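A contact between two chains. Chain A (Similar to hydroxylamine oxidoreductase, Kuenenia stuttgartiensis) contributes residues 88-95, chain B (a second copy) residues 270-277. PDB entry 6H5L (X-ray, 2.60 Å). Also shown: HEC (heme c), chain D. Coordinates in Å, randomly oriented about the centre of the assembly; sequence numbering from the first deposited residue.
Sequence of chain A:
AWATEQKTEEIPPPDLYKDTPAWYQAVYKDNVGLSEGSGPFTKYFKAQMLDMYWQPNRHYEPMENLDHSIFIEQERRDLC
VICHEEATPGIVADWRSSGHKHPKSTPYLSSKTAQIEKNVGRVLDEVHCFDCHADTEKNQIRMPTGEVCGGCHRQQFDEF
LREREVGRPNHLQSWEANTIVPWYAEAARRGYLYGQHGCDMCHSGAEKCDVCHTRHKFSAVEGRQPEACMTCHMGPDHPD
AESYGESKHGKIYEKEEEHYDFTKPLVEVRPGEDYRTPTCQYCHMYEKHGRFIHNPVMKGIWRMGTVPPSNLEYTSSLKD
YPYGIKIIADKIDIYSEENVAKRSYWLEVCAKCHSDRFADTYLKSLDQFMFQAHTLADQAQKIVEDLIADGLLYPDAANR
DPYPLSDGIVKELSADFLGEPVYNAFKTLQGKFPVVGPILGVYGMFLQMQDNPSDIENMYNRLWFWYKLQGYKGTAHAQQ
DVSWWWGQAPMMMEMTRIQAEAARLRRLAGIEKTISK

Chain A 88-95: TPGIVADW
Chain B, residues 270-277: RPGEDYRT

Residues 89-95 of chain A form a helix that continues beyond the stretch, with phi/psi near -64/-40 throughout. Thr A88 precedes it at the N-cap position, at -134/76, but its side chain makes no capping bond. Within the helix, Ala A93 N bonds to Pro A89 O at 2.9 Å, Asp A94 N to Gly A90 O at 3.0 Å and Trp A95 N to Ile A91 O at 2.9 Å.

The chain B stretch has no regular helix or strand. Arg B270 and Pro B271 are extended (-82/119 and -69/124). Gly B272 turns the chain at 106/-40, Glu B273 (-96/-42) and Asp B274 (-90/-48) follow, and Tyr B275 is extended again at -112/129. Gly B272 N bonds to Tyr B275 O at 2.7 Å, and Asp B274 N to Arg B270 O at 3.0 Å. Arg B276 lies at -79/-42 and Thr B277 at -121/153.

The backbones meet at two glycines, with Gly A90 CA 3.7 Å from Gly B272 CA. Gly B272 has two reasons to lack a side chain. A CB would point toward chain A and clash with Gly A90 CA and Ala A93 CB, and its backbone angles would jam a CB against the preceding carbonyl oxygen. The small methyl of Ala A93 points toward chain B and fits here, its CB 3.5 Å from Gly B272 C and 3.9 Å from Glu B273 CG.

Pro A89 (C-gamma endo) also points toward chain B. Its CB is 3.7 Å from Pro B271 O, and its CG is 4.4 Å from CB of Pro B271 (C-gamma exo), a loose apolar contact.

The polar link is a salt bridge between two buried residues. Arg B276 NE donates a hydrogen bond to Asp A94 OD2 at 2.9 Å, with an N-H...O angle of 142°. Both side chains leave their backbones sideways, but their ends approach. Asp A94 has chi1 m (-74°) and chi2 11°; Arg B276 is extended, with chi1 to chi3 all t. The carboxylate oxygen lies at the guanidinium edge, near its plane, while NH1 and NH2 are bonded elsewhere in the structure.

Arg B270 makes no contact with the chain A stretch. Its NH2 bonds to Glu B273 OE2 at 3.2 Å, and its backbone N to Asp B274 OD2 at 2.9 Å.

Ile A91 (chi1 m, chi2 t) points away from chain B, its CG2 3.4 Å from heme C2B. Trp A95 (chi1 t, chi2 76°) packs CD2 3.7 Å from heme CBB. The two stretches bury 276 Å² in total.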

ATOM      1  N   THR A  88       5.462 -21.760 -32.248  1.00 22.60           N
ATOM      2  CA  THR A  88       5.735 -22.388 -30.954  1.00 24.81           C
ATOM      3  C   THR A  88       5.724 -21.296 -29.894  1.00 21.25           C
ATOM      4  O   THR A  88       6.784 -20.874 -29.407  1.00 23.74           O
ATOM      5  CB  THR A  88       7.072 -23.129 -30.961  1.00 21.31           C
ATOM      6  OG1 THR A  88       8.126 -22.206 -31.265  1.00 32.20           O
ATOM      7  CG2 THR A  88       7.073 -24.240 -32.005  1.00 26.57           C
ATOM      8  N   PRO A  89       4.539 -20.817 -29.505  1.00 21.69           N
ATOM      9  CA  PRO A  89       4.481 -19.711 -28.534  1.00 20.02           C
ATOM     10  C   PRO A  89       5.122 -20.028 -27.193  1.00 23.29           C
ATOM     11  O   PRO A  89       5.619 -19.111 -26.526  1.00 27.38           O
ATOM     12  CB  PRO A  89       2.976 -19.450 -28.388  1.00 15.08           C
ATOM     13  CG  PRO A  89       2.320 -20.716 -28.856  1.00 17.18           C
ATOM     14  CD  PRO A  89       3.199 -21.228 -29.950  1.00 18.67           C
ATOM     15  N   GLY A  90       5.114 -21.293 -26.772  1.00 21.65           N
ATOM     16  CA  GLY A  90       5.695 -21.637 -25.484  1.00 23.04           C
ATOM     17  C   GLY A  90       7.189 -21.378 -25.422  1.00 21.03           C
ATOM     18  O   GLY A  90       7.704 -20.895 -24.410  1.00 23.79           O
ATOM     19  N   ILE A  91       7.903 -21.692 -26.505  1.00 21.89           N
ATOM     20  CA  ILE A  91       9.351 -21.494 -26.525  1.00 21.82           C
ATOM     21  C   ILE A  91       9.687 -20.011 -26.449  1.00 23.25           C
ATOM     22  O   ILE A  91      10.618 -19.604 -25.742  1.00 31.85           O
ATOM     23  CB  ILE A  91       9.962 -22.153 -27.774  1.00 26.38           C
ATOM     24  CG1 ILE A  91       9.927 -23.674 -27.643  1.00 22.66           C
ATOM     25  CG2 ILE A  91      11.382 -21.678 -27.987  1.00 19.26           C
ATOM     26  CD1 ILE A  91      10.492 -24.395 -28.839  1.00 12.90           C
ATOM     27  N   VAL A  92       8.927 -19.178 -27.162  1.00 21.64           N
ATOM     28  CA  VAL A  92       9.174 -17.740 -27.127  1.00 26.20           C
ATOM     29  C   VAL A  92       8.831 -17.170 -25.757  1.00 23.45           C
ATOM     30  O   VAL A  92       9.563 -16.329 -25.221  1.00 26.65           O
ATOM     31  CB  VAL A  92       8.387 -17.039 -28.250  1.00 32.93           C
ATOM     32  CG1 VAL A  92       8.558 -15.530 -28.162  1.00 26.14           C
ATOM     33  CG2 VAL A  92       8.834 -17.552 -29.609  1.00 21.23           C
ATOM     34  N   ALA A  93       7.719 -17.617 -25.166  1.00 23.62           N
ATOM     35  CA  ALA A  93       7.345 -17.142 -23.838  1.00 21.46           C
ATOM     36  C   ALA A  93       8.425 -17.462 -22.812  1.00 26.24           C
ATOM     37  O   ALA A  93       8.748 -16.626 -21.960  1.00 25.29           O
ATOM     38  CB  ALA A  93       6.005 -17.745 -23.420  1.00 19.74           C
ATOM     39  N   ASP A  94       8.995 -18.668 -22.875  1.00 21.49           N
ATOM     40  CA  ASP A  94      10.128 -18.986 -22.010  1.00 26.92           C
ATOM     41  C   ASP A  94      11.305 -18.065 -22.299  1.00 26.39           C
ATOM     42  O   ASP A  94      11.901 -17.492 -21.380  1.00 28.90           O
ATOM     43  CB  ASP A  94      10.540 -20.449 -22.189  1.00 26.40           C
ATOM     44  CG  ASP A  94       9.572 -21.412 -21.540  1.00 26.83           C
ATOM     45  OD1 ASP A  94       8.478 -20.971 -21.128  1.00 27.84           O
ATOM     46  OD2 ASP A  94       9.910 -22.611 -21.437  1.00 24.38           O
ATOM     47  N   TRP A  95      11.652 -17.910 -23.579  1.00 26.29           N
ATOM     48  CA  TRP A  95      12.845 -17.152 -23.944  1.00 20.52           C
ATOM     49  C   TRP A  95      12.699 -15.676 -23.594  1.00 25.15           C
ATOM     50  O   TRP A  95      13.648 -15.056 -23.100  1.00 25.40           O
ATOM     51  CB  TRP A  95      13.144 -17.334 -25.433  1.00 28.49           C
ATOM     52  CG  TRP A  95      14.219 -16.423 -25.945  1.00 27.82           C
ATOM     53  CD1 TRP A  95      15.564 -16.547 -25.748  1.00 17.34           C
ATOM     54  CD2 TRP A  95      14.038 -15.251 -26.749  1.00 26.07           C
ATOM     55  NE1 TRP A  95      16.230 -15.521 -26.374  1.00 19.07           N
ATOM     56  CE2 TRP A  95      15.316 -14.712 -26.996  1.00 29.54           C
ATOM     57  CE3 TRP A  95      12.918 -14.603 -27.281  1.00 23.87           C
ATOM     58  CZ2 TRP A  95      15.506 -13.556 -27.752  1.00 24.02           C
ATOM     59  CZ3 TRP A  95      13.108 -13.458 -28.030  1.00 30.82           C
ATOM     60  CH2 TRP A  95      14.392 -12.945 -28.259  1.00 34.63           C
TER
ATOM     61  N   ARG B 270      -3.269 -19.308 -22.746  1.00 31.25           N
ATOM     62  CA  ARG B 270      -2.181 -19.025 -23.674  1.00 27.06           C
ATOM     63  C   ARG B 270      -1.009 -19.954 -23.379  1.00 32.09           C
ATOM     64  O   ARG B 270      -0.460 -19.908 -22.273  1.00 34.64           O
ATOM     65  CB  ARG B 270      -1.743 -17.573 -23.556  1.00 34.03           C
ATOM     66  CG  ARG B 270      -2.721 -16.573 -24.150  1.00 36.06           C
ATOM     67  CD  ARG B 270      -2.942 -15.412 -23.201  1.00 37.04           C
ATOM     68  NE  ARG B 270      -1.679 -14.869 -22.706  1.00 45.96           N
ATOM     69  CZ  ARG B 270      -1.566 -14.131 -21.608  1.00 57.13           C
ATOM     70  NH1 ARG B 270      -2.641 -13.852 -20.882  1.00 45.88           N
ATOM     71  NH2 ARG B 270      -0.379 -13.678 -21.229  1.00 52.82           N
ATOM     72  N   PRO B 271      -0.599 -20.803 -24.324  1.00 30.00           N
ATOM     73  CA  PRO B 271       0.504 -21.743 -24.060  1.00 26.15           C
ATOM     74  C   PRO B 271       1.825 -21.002 -23.915  1.00 33.20           C
ATOM     75  O   PRO B 271       2.235 -20.256 -24.807  1.00 38.32           O
ATOM     76  CB  PRO B 271       0.498 -22.653 -25.298  1.00 26.82           C
ATOM     77  CG  PRO B 271      -0.832 -22.415 -25.960  1.00 30.73           C
ATOM     78  CD  PRO B 271      -1.195 -21.003 -25.651  1.00 34.54           C
ATOM     79  N   GLY B 272       2.489 -21.210 -22.780  1.00 34.88           N
ATOM     80  CA  GLY B 272       3.761 -20.566 -22.517  1.00 29.22           C
ATOM     81  C   GLY B 272       3.670 -19.449 -21.496  1.00 31.45           C
ATOM     82  O   GLY B 272       4.552 -19.305 -20.643  1.00 33.15           O
ATOM     83  N   GLU B 273       2.605 -18.650 -21.571  1.00 31.36           N
ATOM     84  CA  GLU B 273       2.419 -17.521 -20.667  1.00 33.02           C
ATOM     85  C   GLU B 273       1.529 -17.854 -19.478  1.00 27.86           C
ATOM     86  O   GLU B 273       1.830 -17.444 -18.352  1.00 24.45           O
ATOM     87  CB  GLU B 273       1.836 -16.327 -21.430  1.00 33.87           C
ATOM     88  CG  GLU B 273       2.785 -15.726 -22.455  1.00 39.53           C
ATOM     89  CD  GLU B 273       2.246 -14.452 -23.070  1.00 57.13           C
ATOM     90  OE1 GLU B 273       1.564 -14.531 -24.113  1.00 53.36           O
ATOM     91  OE2 GLU B 273       2.496 -13.368 -22.499  1.00 65.45           O
ATOM     92  N   ASP B 274       0.439 -18.589 -19.698  1.00 24.33           N
ATOM     93  CA  ASP B 274      -0.429 -19.007 -18.603  1.00 27.99           C
ATOM     94  C   ASP B 274       0.004 -20.350 -18.024  1.00 25.52           C
ATOM     95  O   ASP B 274       0.097 -20.498 -16.802  1.00 25.03           O
ATOM     96  CB  ASP B 274      -1.883 -19.067 -19.077  1.00 29.04           C
ATOM     97  CG  ASP B 274      -2.416 -17.707 -19.480  1.00 36.39           C
ATOM     98  OD1 ASP B 274      -1.949 -16.699 -18.909  1.00 28.16           O
ATOM     99  OD2 ASP B 274      -3.295 -17.646 -20.367  1.00 31.25           O
ATOM    100  N   TYR B 275       0.259 -21.334 -18.883  1.00 26.27           N
ATOM    101  CA  TYR B 275       0.925 -22.573 -18.497  1.00 22.69           C
ATOM    102  C   TYR B 275       2.289 -22.604 -19.170  1.00 27.13           C
ATOM    103  O   TYR B 275       2.381 -22.407 -20.385  1.00 26.95           O
ATOM    104  CB  TYR B 275       0.141 -23.818 -18.932  1.00 23.65           C
ATOM    105  CG  TYR B 275      -1.274 -23.995 -18.411  1.00 26.79           C
ATOM    106  CD1 TYR B 275      -1.851 -23.090 -17.530  1.00 24.39           C
ATOM    107  CD2 TYR B 275      -2.030 -25.093 -18.809  1.00 22.08           C
ATOM    108  CE1 TYR B 275      -3.148 -23.273 -17.070  1.00 20.34           C
ATOM    109  CE2 TYR B 275      -3.317 -25.283 -18.355  1.00 18.60           C
ATOM    110  CZ  TYR B 275      -3.873 -24.373 -17.486  1.00 25.22           C
ATOM    111  OH  TYR B 275      -5.160 -24.566 -17.035  1.00 21.87           O
ATOM    112  N   ARG B 276       3.347 -22.853 -18.395  1.00 26.62           N
ATOM    113  CA  ARG B 276       4.627 -23.105 -19.049  1.00 26.18           C
ATOM    114  C   ARG B 276       4.695 -24.529 -19.581  1.00 25.81           C
ATOM    115  O   ARG B 276       5.179 -24.757 -20.695  1.00 30.44           O
ATOM    116  CB  ARG B 276       5.800 -22.839 -18.103  1.00 24.25           C
ATOM    117  CG  ARG B 276       7.139 -22.932 -18.830  1.00 18.67           C
ATOM    118  CD  ARG B 276       8.342 -22.981 -17.903  1.00 21.76           C
ATOM    119  NE  ARG B 276       9.537 -23.399 -18.633  1.00 19.61           N
ATOM    120  CZ  ARG B 276      10.723 -23.633 -18.077  1.00 19.02           C
ATOM    121  NH1 ARG B 276      10.891 -23.490 -16.770  1.00 18.07           N
ATOM    122  NH2 ARG B 276      11.744 -24.012 -18.835  1.00 16.86           N
ATOM    123  N   THR B 277       4.214 -25.493 -18.800  1.00 22.18           N
ATOM    124  CA  THR B 277       4.087 -26.883 -19.200  1.00 23.42           C
ATOM    125  C   THR B 277       2.626 -27.309 -19.096  1.00 24.74           C
ATOM    126  O   THR B 277       1.869 -26.748 -18.297  1.00 19.08           O
ATOM    127  CB  THR B 277       4.962 -27.798 -18.331  1.00 20.84           C
ATOM    128  OG1 THR B 277       4.638 -27.609 -16.948  1.00 24.40           O
ATOM    129  CG2 THR B 277       6.433 -27.494 -18.556  1.00 18.72           C
TER
HETATM  130 FE   HEC D 602      16.157 -23.403 -28.524  1.00 24.30          FE
HETATM  131  CHA HEC D 602      16.000 -26.811 -28.649  1.00 23.06           C
HETATM  132  CHB HEC D 602      13.375 -23.235 -30.589  1.00 22.69           C
HETATM  133  CHC HEC D 602      16.405 -19.996 -28.634  1.00 22.44           C
HETATM  134  CHD HEC D 602      19.011 -23.527 -26.575  1.00 25.32           C
HETATM  135  NA  HEC D 602      14.905 -24.762 -29.428  1.00 24.68           N
HETATM  136  C1A HEC D 602      15.056 -26.132 -29.383  1.00 24.20           C
HETATM  137  C2A HEC D 602      14.044 -26.742 -30.223  1.00 23.66           C
HETATM  138  C3A HEC D 602      13.322 -25.746 -30.768  1.00 24.23           C
HETATM  139  C4A HEC D 602      13.847 -24.489 -30.273  1.00 22.96           C
HETATM  140  CMA HEC D 602      12.127 -25.840 -31.744  1.00 20.72           C
HETATM  141  CAA HEC D 602      13.916 -28.276 -30.427  1.00 20.66           C
HETATM  142  CBA HEC D 602      12.508 -28.828 -30.205  1.00 23.49           C
HETATM  143  CGA HEC D 602      11.983 -28.484 -28.838  1.00 21.39           C
HETATM  144  O1A HEC D 602      12.679 -28.773 -27.830  1.00 30.77           O
HETATM  145  O2A HEC D 602      10.856 -27.935 -28.755  1.00 29.27           O
HETATM  146  NB  HEC D 602      15.108 -21.906 -29.466  1.00 22.56           N
HETATM  147  C1B HEC D 602      13.956 -22.045 -30.217  1.00 25.05           C
HETATM  148  C2B HEC D 602      13.462 -20.720 -30.530  1.00 28.27           C
HETATM  149  C3B HEC D 602      14.303 -19.826 -30.000  1.00 29.62           C
HETATM  150  C4B HEC D 602      15.349 -20.556 -29.313  1.00 25.14           C
HETATM  151  CMB HEC D 602      12.198 -20.424 -31.364  1.00 26.87           C
HETATM  152  CAB HEC D 602      14.198 -18.285 -30.065  1.00 24.27           C
HETATM  153  CBB HEC D 602      13.020 -17.783 -29.199  1.00 24.45           C
HETATM  154  NC  HEC D 602      17.464 -22.030 -27.745  1.00 24.00           N
HETATM  155  C1C HEC D 602      17.381 -20.664 -27.930  1.00 26.95           C
HETATM  156  C2C HEC D 602      18.411 -20.034 -27.132  1.00 27.63           C
HETATM  157  C3C HEC D 602      19.214 -21.005 -26.677  1.00 28.52           C
HETATM  158  C4C HEC D 602      18.584 -22.280 -26.978  1.00 23.53           C
HETATM  159  CMC HEC D 602      18.758 -18.530 -27.215  1.00 21.81           C
HETATM  160  CAC HEC D 602      20.512 -20.814 -25.854  1.00 19.23           C
HETATM  161  CBC HEC D 602      20.243 -20.129 -24.499  1.00 24.84           C
HETATM  162  ND  HEC D 602      17.358 -24.923 -27.780  1.00 20.83           N
HETATM  163  C1D HEC D 602      18.412 -24.732 -26.885  1.00 21.33           C
HETATM  164  C2D HEC D 602      18.784 -26.016 -26.332  1.00 25.59           C
HETATM  165  C3D HEC D 602      17.838 -27.029 -26.981  1.00 25.71           C
HETATM  166  C4D HEC D 602      16.994 -26.265 -27.866  1.00 20.91           C
HETATM  167  CMD HEC D 602      19.888 -26.328 -25.302  1.00 21.11           C
HETATM  168  CAD HEC D 602      17.807 -28.551 -26.749  1.00 17.67           C
HETATM  169  CBD HEC D 602      18.974 -29.161 -27.513  1.00 24.42           C
HETATM  170  CGD HEC D 602      18.840 -30.657 -27.530  1.00 25.18           C
HETATM  171  O1D HEC D 602      17.963 -31.193 -26.802  1.00 23.18           O
HETATM  172  O2D HEC D 602      19.613 -31.307 -28.276  1.00 17.12           O